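PDZ domain protein (PDB 4L8N) is of unknown function but carries N-terminal and C-terminal PDZ domains together with a DUF4136 domain, and binds magnesium. Local coordinates at residues 114-119 with 363-368; 119-124 with 418-423; 374-379 with 386-391. One frame throughout, in Å; residues are numbered along the deposited sequence.

Contact 1 of 3, residues 114-119 with 363-368; sequences YAMYSL and RFITNT
Met-116, a selenomethionine, makes the first touch on helix 354-367. Its CB rests 4.3 Å from CG1 of Ile-365. This is a light apolar contact made by the base of the side chain. The tail with SE leads away from the helix; the side chain also touches Phe-384 in a loop. The backbone of Met-116 is also pinned: its N bonds to the hydroxyl of Tyr-361, whose ring meets that of Tyr-114 edge-to-face, and its O to NH2 of Arg-372.

Tyr-117 follows and makes the aromatic contact. Its CG is anti to its own carbonyl carbon (chi1 -78°), and the CD1-CE1 edge of the ring faces the helix. CD1 lies 3.5 Å from CE2 of Phe-364, and CE1 lies 3.9 Å from CD2 of Phe-364. The pair is an offset edge-to-face contact, with the edge of Tyr-117 against the face of Phe-364. The ring centroids are 5.3 Å apart and the planes meet at 64°. The Phe-364 side chain extends toward the loop, its CG anti to the backbone N (chi1 163°). The other face of its ring has Thr-368 OG1 beneath the centre, 3.9 Å from the plane. That hydroxyl is held there by donating to Phe-364 O at 2.7 Å. The ring of Phe-364 is therefore filled on both faces.

The loop after helix 107-113, which holds a short 3-10 turn, leads to strand 123-135. It packs against the C-terminal end of helix 354-367, which probably belongs to the C-terminal PDZ domain. Helix 395-402 approaches Phe-364 through Ser-402.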
loop_
_atom_site.group_PDB
_atom_site.type_symbol
_atom_site.label_atom_id
_atom_site.label_comp_id
_atom_site.label_asym_id
_atom_site.label_seq_id
_atom_site.Cartn_x
_atom_site.Cartn_y
_atom_site.Cartn_z
ATOM N N TYR A 114 32.426 7.361 -22.195
ATOM C CA TYR A 114 33.508 6.506 -21.696
ATOM C C TYR A 114 33.322 6.160 -20.181
ATOM O O TYR A 114 34.301 5.877 -19.490
ATOM C CB TYR A 114 34.858 7.203 -21.925
ATOM C CG TYR A 114 35.386 7.168 -23.344
ATOM C CD1 TYR A 114 36.130 6.086 -23.803
ATOM C CD2 TYR A 114 35.255 8.269 -24.184
ATOM C CE1 TYR A 114 36.679 6.074 -25.083
ATOM C CE2 TYR A 114 35.776 8.260 -25.476
ATOM C CZ TYR A 114 36.493 7.163 -25.921
ATOM O OH TYR A 114 37.030 7.148 -27.185
ATOM N N ALA A 115 32.068 6.119 -19.691
ATOM C CA ALA A 115 31.722 5.882 -18.278
ATOM C C ALA A 115 32.233 4.544 -17.709
ATOM O O ALA A 115 32.454 4.430 -16.499
ATOM C CB ALA A 115 30.217 5.960 -18.091
HETATM N N MSE A 116 32.454 3.549 -18.556
HETATM C CA MSE A 116 32.875 2.282 -18.027
HETATM C C MSE A 116 34.349 2.262 -17.655
HETATM O O MSE A 116 34.782 1.330 -16.983
HETATM C CB MSE A 116 32.440 1.144 -18.915
HETATM C CG MSE A 116 30.985 0.792 -18.617
HETATM SE SE MSE A 116 30.309 -0.474 -19.848
HETATM C CE MSE A 116 28.411 0.251 -20.018
ATOM N N TYR A 117 35.070 3.359 -17.904
ATOM C CA TYR A 117 36.405 3.514 -17.354
ATOM C C TYR A 117 36.256 3.684 -15.835
ATOM O O TYR A 117 37.109 3.237 -15.059
ATOM C CB TYR A 117 37.087 4.771 -17.924
ATOM C CG TYR A 117 37.667 4.719 -19.321
ATOM C CD1 TYR A 117 38.308 3.576 -19.791
ATOM C CD2 TYR A 117 37.738 5.867 -20.105
ATOM C CE1 TYR A 117 38.923 3.552 -21.045
ATOM C CE2 TYR A 117 38.362 5.859 -21.350
ATOM C CZ TYR A 117 38.936 4.695 -21.827
ATOM O OH TYR A 117 39.511 4.684 -23.073
ATOM N N SER A 118 35.143 4.373 -15.422
ATOM C CA SER A 118 34.882 4.699 -14.032
ATOM C C SER A 118 33.400 4.677 -13.648
ATOM O O SER A 118 32.828 5.740 -13.382
ATOM C CB SER A 118 35.467 6.068 -13.722
ATOM O OG SER A 118 35.518 6.254 -12.322
ATOM N N LEU A 119 32.790 3.464 -13.544
ATOM C CA LEU A 119 31.381 3.308 -13.137
ATOM C C LEU A 119 31.169 3.779 -11.706
ATOM O O LEU A 119 30.078 4.209 -11.354
ATOM C CB LEU A 119 30.884 1.866 -13.272
ATOM C CG LEU A 119 30.462 1.397 -14.654
ATOM C CD1 LEU A 119 29.835 0.016 -14.573
ATOM C CD2 LEU A 119 29.459 2.342 -15.293
ATOM N N ARG A 363 36.725 -3.148 -27.159
ATOM C CA ARG A 363 37.758 -4.167 -26.992
ATOM C C ARG A 363 38.304 -4.154 -25.565
ATOM O O ARG A 363 38.513 -5.231 -25.003
ATOM C CB ARG A 363 38.888 -3.969 -27.997
ATOM C CG ARG A 363 38.592 -4.585 -29.354
ATOM C CD ARG A 363 39.722 -4.313 -30.312
ATOM N NE ARG A 363 39.359 -3.270 -31.273
ATOM C CZ ARG A 363 40.174 -2.292 -31.667
ATOM N NH1 ARG A 363 41.404 -2.199 -31.168
ATOM N NH2 ARG A 363 39.756 -1.386 -32.545
ATOM N N PHE A 364 38.495 -2.939 -24.969
ATOM C CA PHE A 364 38.962 -2.729 -23.587
ATOM C C PHE A 364 37.962 -3.286 -22.559
ATOM O O PHE A 364 38.381 -3.848 -21.553
ATOM C CB PHE A 364 39.227 -1.222 -23.294
ATOM C CG PHE A 364 39.322 -0.835 -21.827
ATOM C CD1 PHE A 364 40.481 -1.083 -21.096
ATOM C CD2 PHE A 364 38.245 -0.241 -21.175
ATOM C CE1 PHE A 364 40.552 -0.769 -19.738
ATOM C CE2 PHE A 364 38.324 0.087 -19.816
ATOM C CZ PHE A 364 39.482 -0.169 -19.114
ATOM N N ILE A 365 36.660 -3.085 -22.777
ATOM C CA ILE A 365 35.658 -3.545 -21.824
ATOM C C ILE A 365 35.628 -5.058 -21.804
ATOM O O ILE A 365 35.543 -5.643 -20.729
ATOM C CB ILE A 365 34.282 -2.918 -22.115
ATOM C CG1 ILE A 365 34.353 -1.403 -21.858
ATOM C CG2 ILE A 365 33.188 -3.558 -21.264
ATOM C CD1 ILE A 365 33.575 -0.679 -22.757
ATOM N N THR A 366 35.754 -5.671 -22.989
ATOM C CA THR A 366 35.776 -7.108 -23.238
ATOM C C THR A 366 36.952 -7.744 -22.473
ATOM O O THR A 366 36.760 -8.649 -21.653
ATOM C CB THR A 366 35.880 -7.319 -24.788
ATOM O OG1 THR A 366 34.600 -7.104 -25.385
ATOM C CG2 THR A 366 36.418 -8.700 -25.189
ATOM N N ASN A 367 38.161 -7.229 -22.751
ATOM C CA ASN A 367 39.436 -7.699 -22.251
ATOM C C ASN A 367 39.696 -7.391 -20.762
ATOM O O ASN A 367 40.657 -7.940 -20.205
ATOM C CB ASN A 367 40.546 -7.124 -23.118
ATOM C CG ASN A 367 40.557 -7.659 -24.540
ATOM O OD1 ASN A 367 40.051 -8.748 -24.839
ATOM N ND2 ASN A 367 41.138 -6.903 -25.458
ATOM N N THR A 368 38.837 -6.564 -20.104
ATOM C CA THR A 368 39.009 -6.256 -18.680
ATOM C C THR A 368 37.816 -6.725 -17.845
ATOM O O THR A 368 37.788 -6.443 -16.642
ATOM C CB THR A 368 39.303 -4.769 -18.446
ATOM O OG1 THR A 368 38.208 -3.970 -18.891
ATOM C CG2 THR A 368 40.585 -4.325 -19.094
#

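Contact 2 of 3, residues 119-124 with 418-423; sequences LETTNE and APYINP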
loop_
_atom_site.group_PDB
_atom_site.type_symbol
_atom_site.label_atom_id
_atom_site.label_comp_id
_atom_site.label_asym_id
_atom_site.label_seq_id
_atom_site.Cartn_x
_atom_site.Cartn_y
_atom_site.Cartn_z
ATOM N N LEU A 119 32.790 3.464 -13.544
ATOM C CA LEU A 119 31.381 3.308 -13.137
ATOM C C LEU A 119 31.169 3.779 -11.706
ATOM O O LEU A 119 30.078 4.209 -11.354
ATOM C CB LEU A 119 30.884 1.866 -13.272
ATOM C CG LEU A 119 30.462 1.397 -14.654
ATOM C CD1 LEU A 119 29.835 0.016 -14.573
ATOM C CD2 LEU A 119 29.459 2.342 -15.293
ATOM N N GLU A 120 32.231 3.695 -10.903
ATOM C CA GLU A 120 32.351 4.121 -9.518
ATOM C C GLU A 120 31.999 5.577 -9.358
ATOM O O GLU A 120 31.531 5.974 -8.294
ATOM C CB GLU A 120 33.803 3.920 -9.045
ATOM C CG GLU A 120 34.175 2.473 -8.803
ATOM C CD GLU A 120 34.817 1.718 -9.946
ATOM O OE1 GLU A 120 34.596 2.074 -11.126
ATOM O OE2 GLU A 120 35.532 0.738 -9.647
ATOM N N THR A 121 32.266 6.386 -10.402
ATOM C CA THR A 121 32.027 7.822 -10.354
ATOM C C THR A 121 30.922 8.269 -11.306
ATOM O O THR A 121 30.287 9.290 -11.027
ATOM C CB THR A 121 33.333 8.594 -10.669
ATOM O OG1 THR A 121 33.762 8.334 -12.009
ATOM C CG2 THR A 121 34.449 8.284 -9.694
ATOM N N THR A 122 30.687 7.528 -12.422
ATOM C CA THR A 122 29.745 7.957 -13.469
ATOM C C THR A 122 28.720 6.912 -13.830
ATOM O O THR A 122 28.978 6.044 -14.670
ATOM C CB THR A 122 30.541 8.360 -14.715
ATOM O OG1 THR A 122 31.618 9.220 -14.313
ATOM C CG2 THR A 122 29.670 9.007 -15.812
ATOM N N ASN A 123 27.523 7.042 -13.254
ATOM C CA ASN A 123 26.425 6.111 -13.529
ATOM C C ASN A 123 25.070 6.726 -13.244
ATOM O O ASN A 123 24.972 7.778 -12.608
ATOM C CB ASN A 123 26.580 4.789 -12.729
ATOM C CG ASN A 123 26.465 4.914 -11.228
ATOM O OD1 ASN A 123 25.369 5.015 -10.655
ATOM N ND2 ASN A 123 27.595 4.819 -10.554
ATOM N N GLU A 124 24.019 6.021 -13.682
ATOM C CA GLU A 124 22.628 6.382 -13.461
ATOM C C GLU A 124 21.887 5.200 -12.898
ATOM O O GLU A 124 21.979 4.097 -13.422
ATOM C CB GLU A 124 21.946 6.859 -14.746
ATOM C CG GLU A 124 22.476 8.157 -15.311
ATOM C CD GLU A 124 22.148 8.271 -16.782
ATOM O OE1 GLU A 124 22.418 7.299 -17.527
ATOM O OE2 GLU A 124 21.589 9.316 -17.183
ATOM N N ALA A 418 41.578 8.924 -11.099
ATOM C CA ALA A 418 41.322 7.580 -10.570
ATOM C C ALA A 418 42.574 6.701 -10.672
ATOM O O ALA A 418 43.201 6.685 -11.732
ATOM C CB ALA A 418 40.156 6.948 -11.317
ATOM N N PRO A 419 42.949 5.937 -9.607
ATOM C CA PRO A 419 44.186 5.133 -9.667
ATOM C C PRO A 419 44.063 3.862 -10.538
ATOM O O PRO A 419 45.092 3.274 -10.907
ATOM C CB PRO A 419 44.437 4.800 -8.199
ATOM C CG PRO A 419 43.087 4.719 -7.614
ATOM C CD PRO A 419 42.342 5.848 -8.263
ATOM N N TYR A 420 42.808 3.435 -10.860
ATOM C CA TYR A 420 42.548 2.325 -11.780
ATOM C C TYR A 420 42.709 2.788 -13.279
ATOM O O TYR A 420 42.532 1.988 -14.185
ATOM C CB TYR A 420 41.180 1.674 -11.528
ATOM C CG TYR A 420 40.040 2.629 -11.255
ATOM C CD1 TYR A 420 39.341 3.227 -12.299
ATOM C CD2 TYR A 420 39.610 2.875 -9.958
ATOM C CE1 TYR A 420 38.253 4.056 -12.059
ATOM C CE2 TYR A 420 38.535 3.718 -9.702
ATOM C CZ TYR A 420 37.852 4.306 -10.756
ATOM O OH TYR A 420 36.795 5.163 -10.508
ATOM N N ILE A 421 43.050 4.069 -13.523
ATOM C CA ILE A 421 43.311 4.616 -14.858
ATOM C C ILE A 421 44.732 5.219 -14.854
ATOM O O ILE A 421 45.539 4.859 -15.701
ATOM C CB ILE A 421 42.235 5.650 -15.372
ATOM C CG1 ILE A 421 40.802 5.089 -15.368
ATOM C CG2 ILE A 421 42.605 6.221 -16.736
ATOM C CD1 ILE A 421 40.486 3.905 -16.312
ATOM N N ASN A 422 45.012 6.133 -13.901
ATOM C CA ASN A 422 46.289 6.819 -13.765
ATOM C C ASN A 422 46.930 6.517 -12.400
ATOM O O ASN A 422 46.656 7.221 -11.409
ATOM C CB ASN A 422 46.132 8.323 -13.977
ATOM C CG ASN A 422 47.425 9.100 -13.899
ATOM O OD1 ASN A 422 48.502 8.602 -14.242
ATOM N ND2 ASN A 422 47.348 10.343 -13.433
ATOM N N PRO A 423 47.816 5.488 -12.347
ATOM C CA PRO A 423 48.460 5.138 -11.063
ATOM C C PRO A 423 49.404 6.242 -10.564
ATOM O O PRO A 423 49.320 6.578 -9.382
ATOM C CB PRO A 423 49.179 3.826 -11.360
ATOM C CG PRO A 423 49.358 3.808 -12.825
ATOM C CD PRO A 423 48.254 4.594 -13.440
#
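Tyr-420 OH is hemmed in by three groups of the loop at 118-121. Its hydrogen-bond partner is Ser-118 OG, which also bonds to Thr-121 OG1. Glu-120 CB packs 3.6 Å from Tyr-420 OH, and Thr-121 CG2 lies 4.0 Å from the same oxygen.

Glu-120 then runs past the ring in the opposite direction. The bend at chi2 (93°) brings the carboxylate over the ring; its plane is 15° from that of Tyr-420. OE1 comes to 4.0 Å from Tyr-420 CZ. OE2 lies over the face and has its polar partner in Trp-390 N. The opposite face of the ring is met by Ala-418 CB, 3.5 Å above the plane and offset toward the rim.

Both loops are braced from within. Ala-418 O accepts from Asn-422 N at 2.9 Å and from Ile-421 N at 3.2 Å. Asn-123 ND2 donates to Leu-119 O at 2.7 Å, almost straight onto the carbonyl.

The contact is small. It ties the entry to strand 123-135, which pairs with strand 298-309 through Asn-123 and Lys-304, to the loop leading into strand 429-435. Helix 395-402 borders it, with Tyr-395 edge-to-face to Tyr-420.

Contact 3 of 3, residues 374-379 with 386-391; sequences PKTMFT and YCMFWD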
loop_
_atom_site.group_PDB
_atom_site.type_symbol
_atom_site.label_atom_id
_atom_site.label_comp_id
_atom_site.label_asym_id
_atom_site.label_seq_id
_atom_site.Cartn_x
_atom_site.Cartn_y
_atom_site.Cartn_z
ATOM N N PRO A 374 31.984 -8.924 -9.393
ATOM C CA PRO A 374 30.582 -9.355 -9.573
ATOM C C PRO A 374 29.698 -9.168 -8.351
ATOM O O PRO A 374 28.487 -9.140 -8.514
ATOM C CB PRO A 374 30.691 -10.828 -9.966
ATOM C CG PRO A 374 32.025 -11.267 -9.501
ATOM C CD PRO A 374 32.919 -10.064 -9.530
ATOM N N LYS A 375 30.291 -8.954 -7.162
ATOM C CA LYS A 375 29.550 -8.703 -5.913
ATOM C C LYS A 375 28.882 -7.329 -5.942
ATOM O O LYS A 375 27.970 -7.094 -5.159
ATOM C CB LYS A 375 30.473 -8.808 -4.679
ATOM C CG LYS A 375 31.074 -10.207 -4.465
ATOM C CD LYS A 375 32.072 -10.310 -3.275
ATOM C CE LYS A 375 33.436 -9.654 -3.477
ATOM N NZ LYS A 375 34.216 -10.250 -4.603
ATOM N N THR A 376 29.328 -6.435 -6.852
ATOM C CA THR A 376 28.844 -5.056 -7.023
ATOM C C THR A 376 27.848 -4.889 -8.193
ATOM O O THR A 376 27.320 -3.787 -8.360
ATOM C CB THR A 376 30.023 -4.097 -7.261
ATOM O OG1 THR A 376 30.616 -4.393 -8.523
ATOM C CG2 THR A 376 31.058 -4.163 -6.169
HETATM N N MSE A 377 27.613 -5.968 -9.001
HETATM C CA MSE A 377 26.735 -5.989 -10.183
HETATM C C MSE A 377 25.381 -5.353 -9.928
HETATM O O MSE A 377 24.682 -5.748 -8.994
HETATM C CB MSE A 377 26.522 -7.411 -10.707
HETATM C CG MSE A 377 25.970 -7.446 -12.128
HETATM SE SE MSE A 377 25.623 -9.237 -12.839
HETATM C CE MSE A 377 27.166 -10.250 -12.085
ATOM N N PHE A 378 25.011 -4.371 -10.768
ATOM C CA PHE A 378 23.740 -3.674 -10.682
ATOM C C PHE A 378 23.210 -3.376 -12.078
ATOM O O PHE A 378 23.968 -3.389 -13.057
ATOM C CB PHE A 378 23.873 -2.375 -9.846
ATOM C CG PHE A 378 24.728 -1.271 -10.426
ATOM C CD1 PHE A 378 26.108 -1.258 -10.228
ATOM C CD2 PHE A 378 24.156 -0.228 -11.135
ATOM C CE1 PHE A 378 26.903 -0.226 -10.752
ATOM C CE2 PHE A 378 24.951 0.794 -11.671
ATOM C CZ PHE A 378 26.316 0.795 -11.467
ATOM N N THR A 379 21.895 -3.109 -12.158
ATOM C CA THR A 379 21.239 -2.721 -13.397
ATOM C C THR A 379 21.132 -1.201 -13.360
ATOM O O THR A 379 20.590 -0.653 -12.402
ATOM C CB THR A 379 19.897 -3.461 -13.583
ATOM O OG1 THR A 379 20.123 -4.878 -13.520
ATOM C CG2 THR A 379 19.211 -3.118 -14.903
ATOM N N TYR A 386 24.570 -5.531 -16.476
ATOM C CA TYR A 386 25.841 -6.036 -15.974
ATOM C C TYR A 386 26.850 -4.972 -15.550
ATOM O O TYR A 386 28.059 -5.187 -15.688
ATOM C CB TYR A 386 26.447 -6.992 -17.027
ATOM C CG TYR A 386 25.436 -8.002 -17.542
ATOM C CD1 TYR A 386 24.789 -8.884 -16.671
ATOM C CD2 TYR A 386 25.068 -8.028 -18.884
ATOM C CE1 TYR A 386 23.817 -9.774 -17.128
ATOM C CE2 TYR A 386 24.121 -8.938 -19.359
ATOM C CZ TYR A 386 23.501 -9.813 -18.479
ATOM O OH TYR A 386 22.563 -10.708 -18.951
ATOM N N CYS A 387 26.363 -3.881 -14.929
ATOM C CA CYS A 387 27.229 -2.839 -14.384
ATOM C C CYS A 387 27.983 -3.371 -13.165
ATOM O O CYS A 387 27.383 -3.932 -12.258
ATOM C CB CYS A 387 26.429 -1.593 -14.030
ATOM S SG CYS A 387 25.562 -0.847 -15.425
HETATM N N MSE A 388 29.306 -3.244 -13.172
HETATM C CA MSE A 388 30.164 -3.690 -12.078
HETATM C C MSE A 388 31.288 -2.701 -11.867
HETATM O O MSE A 388 31.833 -2.158 -12.844
HETATM C CB MSE A 388 30.758 -5.078 -12.368
HETATM C CG MSE A 388 29.717 -6.199 -12.378
HETATM SE SE MSE A 388 30.446 -7.918 -12.848
HETATM C CE MSE A 388 30.821 -7.632 -14.630
ATOM N N PHE A 389 31.672 -2.486 -10.604
ATOM C CA PHE A 389 32.836 -1.664 -10.344
ATOM C C PHE A 389 34.062 -2.536 -10.541
ATOM O O PHE A 389 33.950 -3.771 -10.656
ATOM C CB PHE A 389 32.808 -1.045 -8.935
ATOM C CG PHE A 389 31.544 -0.277 -8.650
ATOM C CD1 PHE A 389 31.062 0.660 -9.555
ATOM C CD2 PHE A 389 30.841 -0.483 -7.476
ATOM C CE1 PHE A 389 29.887 1.363 -9.298
ATOM C CE2 PHE A 389 29.673 0.231 -7.213
ATOM C CZ PHE A 389 29.205 1.150 -8.126
ATOM N N TRP A 390 35.229 -1.903 -10.568
ATOM C CA TRP A 390 36.478 -2.621 -10.673
ATOM C C TRP A 390 36.761 -3.351 -9.365
ATOM O O TRP A 390 36.328 -2.913 -8.293
ATOM C CB TRP A 390 37.615 -1.639 -10.984
ATOM C CG TRP A 390 37.491 -0.912 -12.291
ATOM C CD1 TRP A 390 37.384 0.433 -12.470
ATOM C CD2 TRP A 390 37.525 -1.495 -13.602
ATOM N NE1 TRP A 390 37.361 0.732 -13.814
ATOM C CE2 TRP A 390 37.427 -0.434 -14.533
ATOM C CE3 TRP A 390 37.646 -2.812 -14.082
ATOM C CZ2 TRP A 390 37.472 -0.646 -15.919
ATOM C CZ3 TRP A 390 37.676 -3.019 -15.452
ATOM C CH2 TRP A 390 37.581 -1.946 -16.355
ATOM N N ASP A 391 37.463 -4.458 -9.446
ATOM C CA ASP A 391 37.842 -5.204 -8.267
ATOM C C ASP A 391 39.005 -4.441 -7.652
ATOM O O ASP A 391 39.977 -4.127 -8.355
ATOM C CB ASP A 391 38.196 -6.647 -8.674
ATOM C CG ASP A 391 38.620 -7.594 -7.568
ATOM O OD1 ASP A 391 39.624 -7.298 -6.886
ATOM O OD2 ASP A 391 38.026 -8.692 -7.471
#
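Phe-378 lays its ring flat over Cys-387, as a lid over a knob. Cys-387 CB sits beneath the ring centre, 3.5 Å from the centroid and 11° off the normal, in a CH-pi contact. Cys-387 SG is under the same face, further from the centre. With CG between the backbone N and the carbonyl carbon (chi1 67°), the Phe-378 ring is turned back across the partner segment. Its CE1 also meets Phe-389 CE1 at 3.7 Å, where the two rings stand obliquely. With an alanine here, Cys-387 CB would probably lose its aromatic cover and Phe-389 would be left with a gap beside it.

The backbones beneath are close. Phe-378 N donates to Cys-387 O at 2.8 Å. The return bond from Cys-387 N to Phe-378 O is weak. Met-377 CA adds a CH...O contact to Cys-387 O at 3.0 Å.

The two selenomethionines pack alongside each other next to this, Met-388 buried and Met-377 at the surface. They run side by side, with Met-377 CB 3.8 Å from Met-388 CG. Met-377 SE lies at the edge of the Tyr-386 ring, in its plane, a Met-aromatic contact. Met-388 SE tucks against Pro-374 CA at 3.6 Å.

Thr-376 closes the far end. Its OG1 accepts from Phe-389 N at 3.0 Å and also bonds to Asp-373 O. Its CB presses on Phe-389 CD2 at 3.7 Å.

Phe-378 and Cys-387 form a single antiparallel bridge, a hydrogen-bonded pair. Backbone bonds of Phe-389 to Asp-373 and of Asp-391 to Tyr-371 tie the two arms further along, without a further bridge between the segments. The result is an irregular hairpin-like loop between helices 354-367 and 395-402.

In the fold
The three contacts form one cluster, on the same side of the chain's centre. The centres of contacts 1 and 2 are about 10 Å apart, those of 1 and 3 about 12 Å, and those of 2 and 3 about 13 Å. Contacts 1 and 2 share Leu-119, and Ser-118 OG lies 2.5 Å from Tyr-420 OH between them. Trp-390 of contact 3 reaches both others: its NE1 is 2.8 Å from Tyr-117 O, and its N is 2.8 Å from Glu-120 OE2. Residues 117-120 are thus bonded to the loops that carry Trp-390 and Tyr-420. The magnesium site of Glu-239 and Asp-270 lies away from all three.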